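Local coordinates for protein lombricine kinase (Urechis caupo, PDB 3JPZ) that catalyses the reversible transfer of the ATP gamma-phosphate to the guanidino group of lombricine, as a member of the ATP:guanido phosphotransferase (phosphagen kinase) family, at residues F336-L339 / L340-V344; K330-E333 / R334-V337; G230-V233 / K234-F237; A95-D99 / A100-V104. One frame throughout, in Å; residues are numbered along the deposited sequence.

Interaction 1. Residues F336-L339 / L340-V344; sequences FVQL and LIDGV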
ATOM      1  N   PHE A 336       8.516 -33.350  -8.031  1.00 17.59           N
ATOM      2  CA  PHE A 336       7.374 -32.568  -8.479  1.00 20.54           C
ATOM      3  C   PHE A 336       7.296 -32.544  -9.990  1.00 11.91           C
ATOM      4  O   PHE A 336       6.204 -32.617 -10.564  1.00 13.08           O
ATOM      5  CB  PHE A 336       7.439 -31.143  -7.935  1.00 19.59           C
ATOM      6  CG  PHE A 336       6.804 -30.989  -6.593  1.00 16.07           C
ATOM      7  CD1 PHE A 336       7.519 -30.488  -5.528  1.00 12.25           C
ATOM      8  CD2 PHE A 336       5.481 -31.355  -6.395  1.00 16.52           C
ATOM      9  CE1 PHE A 336       6.928 -30.341  -4.290  1.00 12.74           C
ATOM     10  CE2 PHE A 336       4.884 -31.216  -5.156  1.00 17.48           C
ATOM     11  CZ  PHE A 336       5.611 -30.701  -4.104  1.00 12.66           C
ATOM     12  N   VAL A 337       8.453 -32.419 -10.628  1.00 11.78           N
ATOM     13  CA  VAL A 337       8.544 -32.519 -12.074  1.00 11.64           C
ATOM     14  C   VAL A 337       8.065 -33.893 -12.534  1.00 12.81           C
ATOM     15  O   VAL A 337       7.418 -34.003 -13.572  1.00 12.14           O
ATOM     16  CB  VAL A 337       9.994 -32.309 -12.584  1.00 11.67           C
ATOM     17  CG1 VAL A 337      10.038 -32.397 -14.098  1.00 12.45           C
ATOM     18  CG2 VAL A 337      10.539 -30.975 -12.113  1.00 12.01           C
ATOM     19  N   GLN A 338       8.383 -34.935 -11.764  1.00 17.53           N
ATOM     20  CA  GLN A 338       7.961 -36.289 -12.111  1.00 11.96           C
ATOM     21  C   GLN A 338       6.456 -36.441 -11.946  1.00 17.56           C
ATOM     22  O   GLN A 338       5.797 -37.118 -12.744  1.00 12.25           O
ATOM     23  CB  GLN A 338       8.676 -37.333 -11.261  1.00 12.17           C
ATOM     24  CG  GLN A 338       8.390 -38.737 -11.733  1.00 12.29           C
ATOM     25  CD  GLN A 338       8.849 -38.945 -13.146  1.00 18.01           C
ATOM     26  OE1 GLN A 338      10.022 -38.758 -13.445  1.00 12.20           O
ATOM     27  NE2 GLN A 338       7.923 -39.321 -14.036  1.00 12.47           N
ATOM     28  N   LEU A 339       5.924 -35.796 -10.912  1.00 19.81           N
ATOM     29  CA  LEU A 339       4.489 -35.805 -10.650  0.70 21.69           C
ATOM     30  C   LEU A 339       3.745 -35.110 -11.785  1.00 12.25           C
ATOM     31  O   LEU A 339       2.658 -35.532 -12.177  1.00 16.44           O
ATOM     32  CB  LEU A 339       4.176 -35.119  -9.314  0.70 12.60           C
ATOM     33  CG  LEU A 339       2.684 -34.870  -9.050  0.70 18.93           C
ATOM     34  CD1 LEU A 339       1.952 -36.191  -8.858  0.70 12.56           C
ATOM     35  CD2 LEU A 339       2.485 -33.969  -7.847  0.70 23.75           C
ATOM     36  N   LEU A 340       4.337 -34.044 -12.314  1.00 14.20           N
ATOM     37  CA  LEU A 340       3.765 -33.331 -13.450  1.00 11.75           C
ATOM     38  C   LEU A 340       3.842 -34.194 -14.697  1.00 11.71           C
ATOM     39  O   LEU A 340       2.878 -34.327 -15.450  1.00 11.86           O
ATOM     40  CB  LEU A 340       4.517 -32.024 -13.707  1.00 13.46           C
ATOM     41  CG  LEU A 340       4.051 -31.243 -14.937  1.00 11.63           C
ATOM     42  CD1 LEU A 340       2.728 -30.557 -14.673  1.00 11.48           C
ATOM     43  CD2 LEU A 340       5.088 -30.219 -15.340  1.00 12.07           C
ATOM     44  N   ILE A 341       5.009 -34.773 -14.919  1.00 12.42           N
ATOM     45  CA  ILE A 341       5.195 -35.696 -16.026  1.00 11.70           C
ATOM     46  C   ILE A 341       4.118 -36.785 -15.985  1.00 16.07           C
ATOM     47  O   ILE A 341       3.439 -37.022 -16.968  1.00 12.54           O
ATOM     48  CB  ILE A 341       6.588 -36.329 -15.979  1.00 11.65           C
ATOM     49  CG1 ILE A 341       7.649 -35.273 -16.268  1.00 11.91           C
ATOM     50  CG2 ILE A 341       6.691 -37.441 -16.975  1.00 11.75           C
ATOM     51  CD1 ILE A 341       9.053 -35.720 -16.001  1.00 11.70           C
ATOM     52  N   ASP A 342       3.952 -37.427 -14.835  1.00 12.53           N
ATOM     53  CA  ASP A 342       3.016 -38.539 -14.721  1.00 12.44           C
ATOM     54  C   ASP A 342       1.581 -38.078 -14.923  1.00 12.33           C
ATOM     55  O   ASP A 342       0.797 -38.738 -15.591  1.00 13.00           O
ATOM     56  CB  ASP A 342       3.142 -39.218 -13.357  1.00 13.78           C
ATOM     57  CG  ASP A 342       4.477 -39.885 -13.162  1.00 20.33           C
ATOM     58  OD1 ASP A 342       5.196 -40.098 -14.166  1.00 12.87           O
ATOM     59  OD2 ASP A 342       4.800 -40.202 -12.002  1.00 19.79           O
ATOM     60  N   GLY A 343       1.239 -36.946 -14.333  1.00 15.04           N
ATOM     61  CA  GLY A 343      -0.109 -36.428 -14.421  1.00 21.62           C
ATOM     62  C   GLY A 343      -0.439 -36.011 -15.838  1.00 16.10           C
ATOM     63  O   GLY A 343      -1.530 -36.284 -16.333  1.00 12.14           O
ATOM     64  N   VAL A 344       0.514 -35.365 -16.499  1.00 11.88           N
ATOM     65  CA  VAL A 344       0.275 -34.825 -17.832  1.00 12.83           C
ATOM     66  C   VAL A 344       0.183 -35.953 -18.848  1.00 11.91           C
ATOM     67  O   VAL A 344      -0.644 -35.918 -19.764  1.00 12.59           O
ATOM     68  CB  VAL A 344       1.372 -33.835 -18.245  1.00 12.15           C
ATOM     69  CG1 VAL A 344       1.225 -33.458 -19.719  1.00 11.69           C
ATOM     70  CG2 VAL A 344       1.325 -32.596 -17.354  1.00 11.53           C
TER
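F336 to L339 each offer their carbonyl oxygen to the backbone N-H four residues on, so that L340, I341, D342 and G343 are joined to them in a regular alpha-helical turn; the bond from I341 N to V337 O is 2.9 Å long. On the polar side of this turn the amide of Q338 reaches forward to the carboxylate of D342. Q338 has CG anti to its backbone N (chi1 -172°) and then bends at chi2, which swings NE2 along the helix to donate to D342 OD1 at 2.8 Å. The oxygen lies almost in the amide plane, but NE2 meets it from above the carboxylate plane, the two flat groups being turned 42° apart. A glutamine suits this place because its other end is also used: OE1 accepts from V104 N, so both polar atoms of the amide are held and its rotation is fixed. NE2 passes I341 CG2 at 3.7 Å on the way. V337 and I341 make an apolar contact: I341 sends CG1 back beside its own backbone N, and CD1 comes to 4.0 Å from V337 CG1, the two branched chains crossing obliquely. Within helix 333-355, L340 packs on A280 and V282 of strand 279-285, V337 touches I118 of strand 113-122 and V233 and F237 of helix 233-252, and F336 touches T276 and L278. A280 and I118 belong to segments predicted to bind ATP, so this turn probably backs the nucleotide-binding part of the large antiparallel sheet, beside helix 233-252.

Interaction 2. Residues K330-E333 / R334-V337; sequences KKSE and REFV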
ATOM      1  N   LYS A 330       7.057 -31.335   0.637  1.00 20.45           N
ATOM      2  CA  LYS A 330       6.884 -32.770   0.912  1.00 18.43           C
ATOM      3  C   LYS A 330       7.457 -33.663  -0.188  1.00 13.81           C
ATOM      4  O   LYS A 330       7.781 -34.827   0.045  1.00 23.43           O
ATOM      5  CB  LYS A 330       5.420 -33.095   1.212  1.00 20.97           C
ATOM      6  CG  LYS A 330       4.982 -32.602   2.585  1.00 31.72           C
ATOM      7  CD  LYS A 330       3.646 -33.193   3.002  1.00 35.47           C
ATOM      8  CE  LYS A 330       2.504 -32.223   2.777  1.00 25.25           C
ATOM      9  NZ  LYS A 330       1.178 -32.852   3.046  1.00 31.77           N
ATOM     10  N   LYS A 331       7.576 -33.105  -1.384  1.00 18.43           N
ATOM     11  CA  LYS A 331       8.271 -33.758  -2.484  1.00 19.12           C
ATOM     12  C   LYS A 331       9.433 -32.874  -2.907  1.00 21.60           C
ATOM     13  O   LYS A 331       9.381 -31.659  -2.744  1.00 17.74           O
ATOM     14  CB  LYS A 331       7.316 -33.975  -3.664  1.00 13.04           C
ATOM     15  CG  LYS A 331       6.118 -34.837  -3.310  1.00 13.69           C
ATOM     16  CD  LYS A 331       5.220 -35.071  -4.502  1.00 12.94           C
ATOM     17  CE  LYS A 331       3.971 -35.854  -4.096  1.00 14.12           C
ATOM     18  NZ  LYS A 331       4.262 -37.286  -3.835  1.00 23.80           N
ATOM     19  N   SER A 332      10.480 -33.478  -3.448  1.00 16.54           N
ATOM     20  CA  SER A 332      11.609 -32.702  -3.938  1.00 14.19           C
ATOM     21  C   SER A 332      11.270 -32.068  -5.288  1.00 14.08           C
ATOM     22  O   SER A 332      10.212 -32.331  -5.859  1.00 19.00           O
ATOM     23  CB  SER A 332      12.851 -33.576  -4.079  1.00 23.12           C
ATOM     24  OG  SER A 332      12.706 -34.478  -5.161  1.00 22.03           O
ATOM     25  N   GLU A 333      12.172 -31.228  -5.782  1.00 12.26           N
ATOM     26  CA  GLU A 333      11.985 -30.532  -7.052  1.00 12.04           C
ATOM     27  C   GLU A 333      11.876 -31.539  -8.187  1.00 14.89           C
ATOM     28  O   GLU A 333      11.004 -31.438  -9.046  1.00 12.18           O
ATOM     29  CB  GLU A 333      13.159 -29.593  -7.322  1.00 24.63           C
ATOM     30  CG  GLU A 333      13.266 -28.432  -6.358  1.00 15.84           C
ATOM     31  CD  GLU A 333      14.080 -28.758  -5.128  1.00 15.84           C
ATOM     32  OE1 GLU A 333      14.485 -29.926  -4.975  1.00 12.46           O
ATOM     33  OE2 GLU A 333      14.317 -27.840  -4.312  1.00 12.37           O
ATOM     34  N   ARG A 334      12.774 -32.518  -8.168  1.00 23.41           N
ATOM     35  CA  ARG A 334      12.783 -33.570  -9.166  1.00 14.40           C
ATOM     36  C   ARG A 334      11.480 -34.357  -9.090  1.00 14.11           C
ATOM     37  O   ARG A 334      10.887 -34.668 -10.108  1.00 13.37           O
ATOM     38  CB  ARG A 334      13.993 -34.479  -8.971  1.00 18.42           C
ATOM     39  CG  ARG A 334      14.160 -35.552 -10.033  1.00 23.94           C
ATOM     40  CD  ARG A 334      13.370 -36.801  -9.709  1.00 14.31           C
ATOM     41  NE  ARG A 334      13.762 -37.348  -8.417  1.00 37.59           N
ATOM     42  CZ  ARG A 334      13.279 -38.466  -7.885  1.00 35.27           C
ATOM     43  NH1 ARG A 334      12.372 -39.187  -8.529  1.00 28.54           N
ATOM     44  NH2 ARG A 334      13.709 -38.860  -6.696  1.00 37.48           N
ATOM     45  N   GLU A 335      11.020 -34.647  -7.880  1.00 13.62           N
ATOM     46  CA  GLU A 335       9.780 -35.404  -7.706  1.00 17.61           C
ATOM     47  C   GLU A 335       8.549 -34.663  -8.217  1.00 16.57           C
ATOM     48  O   GLU A 335       7.634 -35.277  -8.772  1.00 19.36           O
ATOM     49  CB  GLU A 335       9.577 -35.788  -6.239  1.00 12.55           C
ATOM     50  CG  GLU A 335      10.440 -36.964  -5.795  1.00 22.57           C
ATOM     51  CD  GLU A 335      10.204 -37.363  -4.346  1.00 25.69           C
ATOM     52  OE1 GLU A 335      10.041 -36.468  -3.488  1.00 29.86           O
ATOM     53  OE2 GLU A 335      10.189 -38.578  -4.064  1.00 27.49           O
ATOM     54  N   PHE A 336       8.516 -33.350  -8.031  1.00 17.59           N
ATOM     55  CA  PHE A 336       7.374 -32.568  -8.479  1.00 20.54           C
ATOM     56  C   PHE A 336       7.296 -32.544  -9.990  1.00 11.91           C
ATOM     57  O   PHE A 336       6.204 -32.617 -10.564  1.00 13.08           O
ATOM     58  CB  PHE A 336       7.439 -31.143  -7.935  1.00 19.59           C
ATOM     59  CG  PHE A 336       6.804 -30.989  -6.593  1.00 16.07           C
ATOM     60  CD1 PHE A 336       7.519 -30.488  -5.528  1.00 12.25           C
ATOM     61  CD2 PHE A 336       5.481 -31.355  -6.395  1.00 16.52           C
ATOM     62  CE1 PHE A 336       6.928 -30.341  -4.290  1.00 12.74           C
ATOM     63  CE2 PHE A 336       4.884 -31.216  -5.156  1.00 17.48           C
ATOM     64  CZ  PHE A 336       5.611 -30.701  -4.104  1.00 12.66           C
ATOM     65  N   VAL A 337       8.453 -32.419 -10.628  1.00 11.78           N
ATOM     66  CA  VAL A 337       8.544 -32.519 -12.074  1.00 11.64           C
ATOM     67  C   VAL A 337       8.065 -33.893 -12.534  1.00 12.81           C
ATOM     68  O   VAL A 337       7.418 -34.003 -13.572  1.00 12.14           O
ATOM     69  CB  VAL A 337       9.994 -32.309 -12.584  1.00 11.67           C
ATOM     70  CG1 VAL A 337      10.038 -32.397 -14.098  1.00 12.45           C
ATOM     71  CG2 VAL A 337      10.539 -30.975 -12.113  1.00 12.01           C
TER
HETATM   72  O   HOH W   1      14.489 -36.674  -4.823  1.00 22.59           O
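K331 and S332 touch E335 and F336 across the first turn of helix 333-355, and the side chain of E335 does most of the work. Its CB lies 3.5 Å from S332 O. CG, turned anti to the carbonyl carbon (chi1 -77°), passes S332 OG and also covers one face of the R334 guanidinium. From there the extended chain carries the carboxylate back toward S332, where OE1 accepts from S332 N at 3.0 Å through its anti lone pair, in a nearly straight bond (165°). In return S332 OG takes the hydrogen of E335 N at 3.2 Å. A serine is short enough to reach this N-H, and a glutamate long enough to come back to the serine's own. A water bridges S332 OG to R334 NH2, while R334 NE forms a salt bridge with D97 and E333 OE1 accepts from D97 N. Beside the cap, K331 lays its CB over the F336 ring, 3.7 Å from the centroid and close to the ring normal, a CH-pi contact in which the aliphatic part of a lysine serves as an apolar lid. The reciprocal bonds between S332 and E335 make a capping box, the classic N-terminal start of an alpha-helix, here with S332 as N-cap.

Interaction 3. Residues G230-V233 / K234-F237; sequences GGNV and KAVF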
ATOM      1  N   GLY A 230       7.334 -26.713 -26.753  1.00 17.39           N
ATOM      2  CA  GLY A 230       7.422 -28.155 -26.877  1.00 17.75           C
ATOM      3  C   GLY A 230       7.210 -28.868 -25.557  1.00 20.75           C
ATOM      4  O   GLY A 230       6.700 -28.277 -24.611  1.00 21.82           O
ATOM      5  N   GLY A 231       7.615 -30.136 -25.487  1.00 13.15           N
ATOM      6  CA  GLY A 231       7.291 -30.980 -24.351  1.00 12.50           C
ATOM      7  C   GLY A 231       8.480 -31.586 -23.645  1.00 12.21           C
ATOM      8  O   GLY A 231       8.312 -32.500 -22.853  1.00 18.83           O
ATOM      9  N   ASN A 232       9.680 -31.079 -23.911  1.00 16.71           N
ATOM     10  CA  ASN A 232      10.868 -31.600 -23.250  1.00 15.32           C
ATOM     11  C   ASN A 232      11.059 -30.978 -21.871  1.00 25.22           C
ATOM     12  O   ASN A 232      11.962 -30.154 -21.649  1.00 13.15           O
ATOM     13  CB  ASN A 232      12.118 -31.374 -24.097  1.00 21.92           C
ATOM     14  CG  ASN A 232      13.225 -32.352 -23.758  1.00 19.28           C
ATOM     15  OD1 ASN A 232      13.294 -32.871 -22.643  1.00 25.53           O
ATOM     16  ND2 ASN A 232      14.095 -32.614 -24.724  1.00 17.48           N
ATOM     17  N   VAL A 233      10.210 -31.380 -20.937  0.80 12.18           N
ATOM     18  CA  VAL A 233      10.268 -30.848 -19.587  0.60 11.90           C
ATOM     19  C   VAL A 233      11.569 -31.253 -18.918  0.80 12.45           C
ATOM     20  O   VAL A 233      12.040 -30.568 -18.026  0.80 12.68           O
ATOM     21  CB  VAL A 233       9.117 -31.363 -18.725  0.60 11.45           C
ATOM     22  CG1 VAL A 233       9.098 -30.642 -17.398  0.60 13.90           C
ATOM     23  CG2 VAL A 233       7.810 -31.166 -19.422  0.60 12.79           C
ATOM     24  N   LYS A 234      12.136 -32.378 -19.347  1.00 12.43           N
ATOM     25  CA  LYS A 234      13.374 -32.873 -18.772  1.00 17.31           C
ATOM     26  C   LYS A 234      14.502 -31.911 -19.113  1.00 13.39           C
ATOM     27  O   LYS A 234      15.335 -31.607 -18.278  1.00 15.28           O
ATOM     28  CB  LYS A 234      13.690 -34.283 -19.284  1.00 20.83           C
ATOM     29  CG  LYS A 234      15.109 -34.755 -18.973  1.00 34.24           C
ATOM     30  CD  LYS A 234      15.299 -36.232 -19.322  1.00 40.51           C
ATOM     31  CE  LYS A 234      16.750 -36.673 -19.142  1.00 31.43           C
ATOM     32  NZ  LYS A 234      16.918 -38.141 -19.332  1.00 37.51           N
ATOM     33  N   ALA A 235      14.517 -31.440 -20.354  1.00 14.83           N
ATOM     34  CA  ALA A 235      15.489 -30.454 -20.784  1.00 23.71           C
ATOM     35  C   ALA A 235      15.286 -29.165 -19.995  1.00 24.36           C
ATOM     36  O   ALA A 235      16.247 -28.505 -19.619  1.00 14.62           O
ATOM     37  CB  ALA A 235      15.352 -30.198 -22.275  1.00 21.49           C
ATOM     38  N   VAL A 236      14.028 -28.824 -19.731  1.00 16.42           N
ATOM     39  CA  VAL A 236      13.692 -27.605 -19.004  1.00 13.34           C
ATOM     40  C   VAL A 236      14.177 -27.671 -17.566  1.00 13.58           C
ATOM     41  O   VAL A 236      14.650 -26.677 -17.008  1.00 14.22           O
ATOM     42  CB  VAL A 236      12.166 -27.359 -18.985  1.00 12.88           C
ATOM     43  CG1 VAL A 236      11.834 -26.211 -18.039  1.00 12.81           C
ATOM     44  CG2 VAL A 236      11.668 -27.062 -20.375  1.00 12.75           C
ATOM     45  N   PHE A 237      14.054 -28.851 -16.973  1.00 14.06           N
ATOM     46  CA  PHE A 237      14.491 -29.076 -15.609  1.00 16.07           C
ATOM     47  C   PHE A 237      16.020 -29.093 -15.571  1.00 14.13           C
ATOM     48  O   PHE A 237      16.628 -28.627 -14.611  1.00 15.20           O
ATOM     49  CB  PHE A 237      13.929 -30.405 -15.097  1.00 13.47           C
ATOM     50  CG  PHE A 237      14.196 -30.665 -13.635  1.00 17.22           C
ATOM     51  CD1 PHE A 237      13.894 -29.715 -12.678  1.00 14.61           C
ATOM     52  CD2 PHE A 237      14.721 -31.880 -13.224  1.00 14.21           C
ATOM     53  CE1 PHE A 237      14.125 -29.964 -11.338  1.00 17.26           C
ATOM     54  CE2 PHE A 237      14.956 -32.137 -11.887  1.00 13.90           C
ATOM     55  CZ  PHE A 237      14.657 -31.179 -10.943  1.00 13.69           C
TER
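The polar contact is carried by N232, whose side chain caps the amino end of helix 233-252. Its CG points away from the backbone N, beside the carbonyl carbon (chi1 -157°), which throws the amide forward over the first turn, and OD1 accepts from A235 N at 3.0 Å. The approach is not along a lone pair: the N-H comes from above the carbonyl plane, 58° out of it, although the bond itself is fairly straight at the hydrogen (152°). Asparagine suits the N-cap because its short amide reaches an N-H that has no helical carbonyl before it to pair with.

Backbone bonds take over from there. V236 N donates to N232 O at 3.1 Å, in the carbonyl plane, and F237 N donates to V233 O at 2.8 Å. N232 is at the same time the centre of an inverse gamma turn, in which V233 N makes a weak bond to G231 O; this tight bend turns the chain out of strand 222-229, in the antiparallel sheet of the phosphagen kinase catalytic domain, into helix 233-252.

Van der Waals contact completes the cap. A235 CB sits over one face of the amide, 3.4 Å from N232 CG and equally near OD1, and a small methyl is what fits so close to the flat group. V236 CG2 rests 3.4 Å from N232 O. V233 packs on C116 of strand 113-122, while the ring of F237 leads away to I118, L103, E333 and R334.

Interaction 4. Residues A95-D99 / A100-V104; sequences APDLD and ASKLV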
ATOM      1  N   ALA A  95      15.689 -33.188   0.971  1.00 19.73           N
ATOM      2  CA  ALA A  95      16.810 -32.440   0.431  1.00 29.72           C
ATOM      3  C   ALA A  95      16.455 -32.029  -0.984  1.00 23.02           C
ATOM      4  O   ALA A  95      15.643 -32.685  -1.630  1.00 25.34           O
ATOM      5  CB  ALA A  95      18.057 -33.284   0.425  1.00 22.66           C
ATOM      6  N   PRO A  96      17.060 -30.939  -1.475  1.00 24.32           N
ATOM      7  CA  PRO A  96      16.777 -30.519  -2.850  1.00 35.85           C
ATOM      8  C   PRO A  96      17.253 -31.555  -3.858  1.00 32.01           C
ATOM      9  O   PRO A  96      18.332 -32.118  -3.696  1.00 20.68           O
ATOM     10  CB  PRO A  96      17.589 -29.229  -3.004  1.00 28.09           C
ATOM     11  CG  PRO A  96      17.905 -28.787  -1.616  1.00 27.13           C
ATOM     12  CD  PRO A  96      17.989 -30.023  -0.796  1.00 21.72           C
ATOM     13  N   ASP A  97      16.443 -31.806  -4.878  1.00 21.07           N
ATOM     14  CA  ASP A  97      16.817 -32.707  -5.958  1.00 20.74           C
ATOM     15  C   ASP A  97      16.595 -32.036  -7.314  1.00 27.15           C
ATOM     16  O   ASP A  97      15.483 -32.009  -7.835  1.00 17.96           O
ATOM     17  CB  ASP A  97      16.005 -33.994  -5.876  1.00 26.37           C
ATOM     18  CG  ASP A  97      16.507 -35.060  -6.832  1.00 26.80           C
ATOM     19  OD1 ASP A  97      17.469 -34.788  -7.575  1.00 38.34           O
ATOM     20  OD2 ASP A  97      15.945 -36.171  -6.840  1.00 16.97           O
ATOM     21  N   LEU A  98      17.665 -31.484  -7.870  1.00 17.06           N
ATOM     22  CA  LEU A  98      17.621 -30.847  -9.177  1.00 20.22           C
ATOM     23  C   LEU A  98      18.237 -31.747 -10.242  1.00 23.23           C
ATOM     24  O   LEU A  98      18.829 -31.261 -11.206  1.00 34.11           O
ATOM     25  CB  LEU A  98      18.393 -29.522  -9.136  1.00 22.41           C
ATOM     26  CG  LEU A  98      17.950 -28.548  -8.054  1.00 17.12           C
ATOM     27  CD1 LEU A  98      18.841 -27.287  -8.010  1.00 15.90           C
ATOM     28  CD2 LEU A  98      16.485 -28.181  -8.275  1.00 14.92           C
ATOM     29  N   ASP A  99      18.105 -33.058 -10.068  1.00 19.22           N
ATOM     30  CA  ASP A  99      18.781 -34.000 -10.950  1.00 24.83           C
ATOM     31  C   ASP A  99      17.847 -34.470 -12.059  1.00 27.06           C
ATOM     32  O   ASP A  99      17.121 -35.459 -11.912  1.00 15.55           O
ATOM     33  CB  ASP A  99      19.331 -35.188 -10.161  1.00 25.73           C
ATOM     34  CG  ASP A  99      20.243 -36.062 -10.995  1.00 29.78           C
ATOM     35  OD1 ASP A  99      20.324 -35.831 -12.220  1.00 22.87           O
ATOM     36  OD2 ASP A  99      20.873 -36.978 -10.427  1.00 32.31           O
ATOM     37  N   ALA A 100      17.887 -33.742 -13.170  1.00 34.48           N
ATOM     38  CA  ALA A 100      17.063 -34.027 -14.334  1.00 17.81           C
ATOM     39  C   ALA A 100      17.253 -35.444 -14.858  1.00 19.79           C
ATOM     40  O   ALA A 100      16.291 -36.072 -15.293  1.00 24.36           O
ATOM     41  CB  ALA A 100      17.361 -33.023 -15.431  1.00 30.87           C
ATOM     42  N   SER A 101      18.484 -35.945 -14.826  1.00 15.38           N
ATOM     43  CA  SER A 101      18.766 -37.297 -15.315  1.00 20.70           C
ATOM     44  C   SER A 101      17.936 -38.360 -14.587  1.00 18.36           C
ATOM     45  O   SER A 101      17.740 -39.461 -15.100  1.00 24.40           O
ATOM     46  CB  SER A 101      20.261 -37.620 -15.195  1.00 25.02           C
ATOM     47  OG  SER A 101      20.630 -37.951 -13.866  1.00 31.47           O
ATOM     48  N   LYS A 102      17.450 -38.025 -13.394  1.00 17.68           N
ATOM     49  CA  LYS A 102      16.641 -38.951 -12.595  1.00 20.52           C
ATOM     50  C   LYS A 102      15.202 -39.048 -13.107  1.00 25.91           C
ATOM     51  O   LYS A 102      14.409 -39.851 -12.615  1.00 24.36           O
ATOM     52  CB  LYS A 102      16.624 -38.527 -11.120  1.00 23.31           C
ATOM     53  CG  LYS A 102      17.945 -38.718 -10.392  1.00 29.31           C
ATOM     54  CD  LYS A 102      17.924 -38.089  -9.001  1.00 32.94           C
ATOM     55  CE  LYS A 102      17.228 -38.977  -7.972  1.00 33.64           C
ATOM     56  NZ  LYS A 102      17.552 -38.580  -6.569  1.00 33.15           N
ATOM     57  N   LEU A 103      14.872 -38.236 -14.102  1.00 13.80           N
ATOM     58  CA  LEU A 103      13.501 -38.145 -14.584  1.00 16.29           C
ATOM     59  C   LEU A 103      13.142 -39.284 -15.519  1.00 16.21           C
ATOM     60  O   LEU A 103      13.986 -39.810 -16.239  1.00 22.23           O
ATOM     61  CB  LEU A 103      13.278 -36.818 -15.307  1.00 12.87           C
ATOM     62  CG  LEU A 103      13.202 -35.576 -14.429  1.00 15.98           C
ATOM     63  CD1 LEU A 103      13.005 -34.341 -15.289  1.00 19.87           C
ATOM     64  CD2 LEU A 103      12.078 -35.708 -13.419  1.00 12.46           C
ATOM     65  N   VAL A 104      11.867 -39.641 -15.512  1.00 20.57           N
ATOM     66  CA  VAL A 104      11.359 -40.709 -16.359  1.00 21.65           C
ATOM     67  C   VAL A 104      10.297 -40.146 -17.286  1.00 14.51           C
ATOM     68  O   VAL A 104       9.284 -39.626 -16.820  1.00 11.80           O
ATOM     69  CB  VAL A 104      10.744 -41.840 -15.511  1.00 17.13           C
ATOM     70  CG1 VAL A 104      10.155 -42.933 -16.406  1.00 22.59           C
ATOM     71  CG2 VAL A 104      11.794 -42.415 -14.569  1.00 34.62           C
TER
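D97 and K102 are brought together by two torsions: the carboxylate of D97 is swung to the far side of CB from the main-chain N (chi1 -171°), and K102, otherwise stretched, bends at chi3 (80°) to turn its ammonium back. K102 NZ then donates to D97 OD2 at 2.9 Å, a salt bridge in which the nitrogen comes from above the carboxylate plane. The other oxygen, D97 OD1, accepts from D99 N at 3.1 Å and closes an Asx turn, so one carboxylate serves both the turn and the salt bridge. On its way the lysine crosses D99 at about a right angle, with K102 CD 3.4 Å from D99 CB. D99 in turn grips the 3-10 turn: D99 OD1 takes the hydroxyl hydrogen of S101 OG at 2.7 Å, on the syn side, tilted 31° out of the carboxylate plane, and makes a weak bond with S101 N, while K102 N donates to D99 O. A short hydroxyl two residues on suits the first bond; a long flexible lysine suits the reach to D97. Around this loop, D97 OD2 has R334 as a second partner, and L98 and P96 rest on E333 of helix 333-355, while A100 and L103 pack on F237 of helix 233-252, which places the loop between the two helices.

In the fold
From the N terminus the chain first meets interaction 4, a compact turn in the long loop between helix 73-83 and strand 113-122. Interaction 3 follows where strand 222-229 gives way to helix 233-252, and interaction 2 where the loop after strand 320-325 enters helix 333-355; interaction 1 continues one turn along that helix and shares F336 and V337 with it. All four are local, so none encloses another, yet they meet in space. Residues 95-104 lie against both helices, through F237 of interaction 3, E333 and R334 of interaction 2 and Q338 of interaction 1, and helices 233-252 and 333-355 also touch directly, joining interactions 1 and 3.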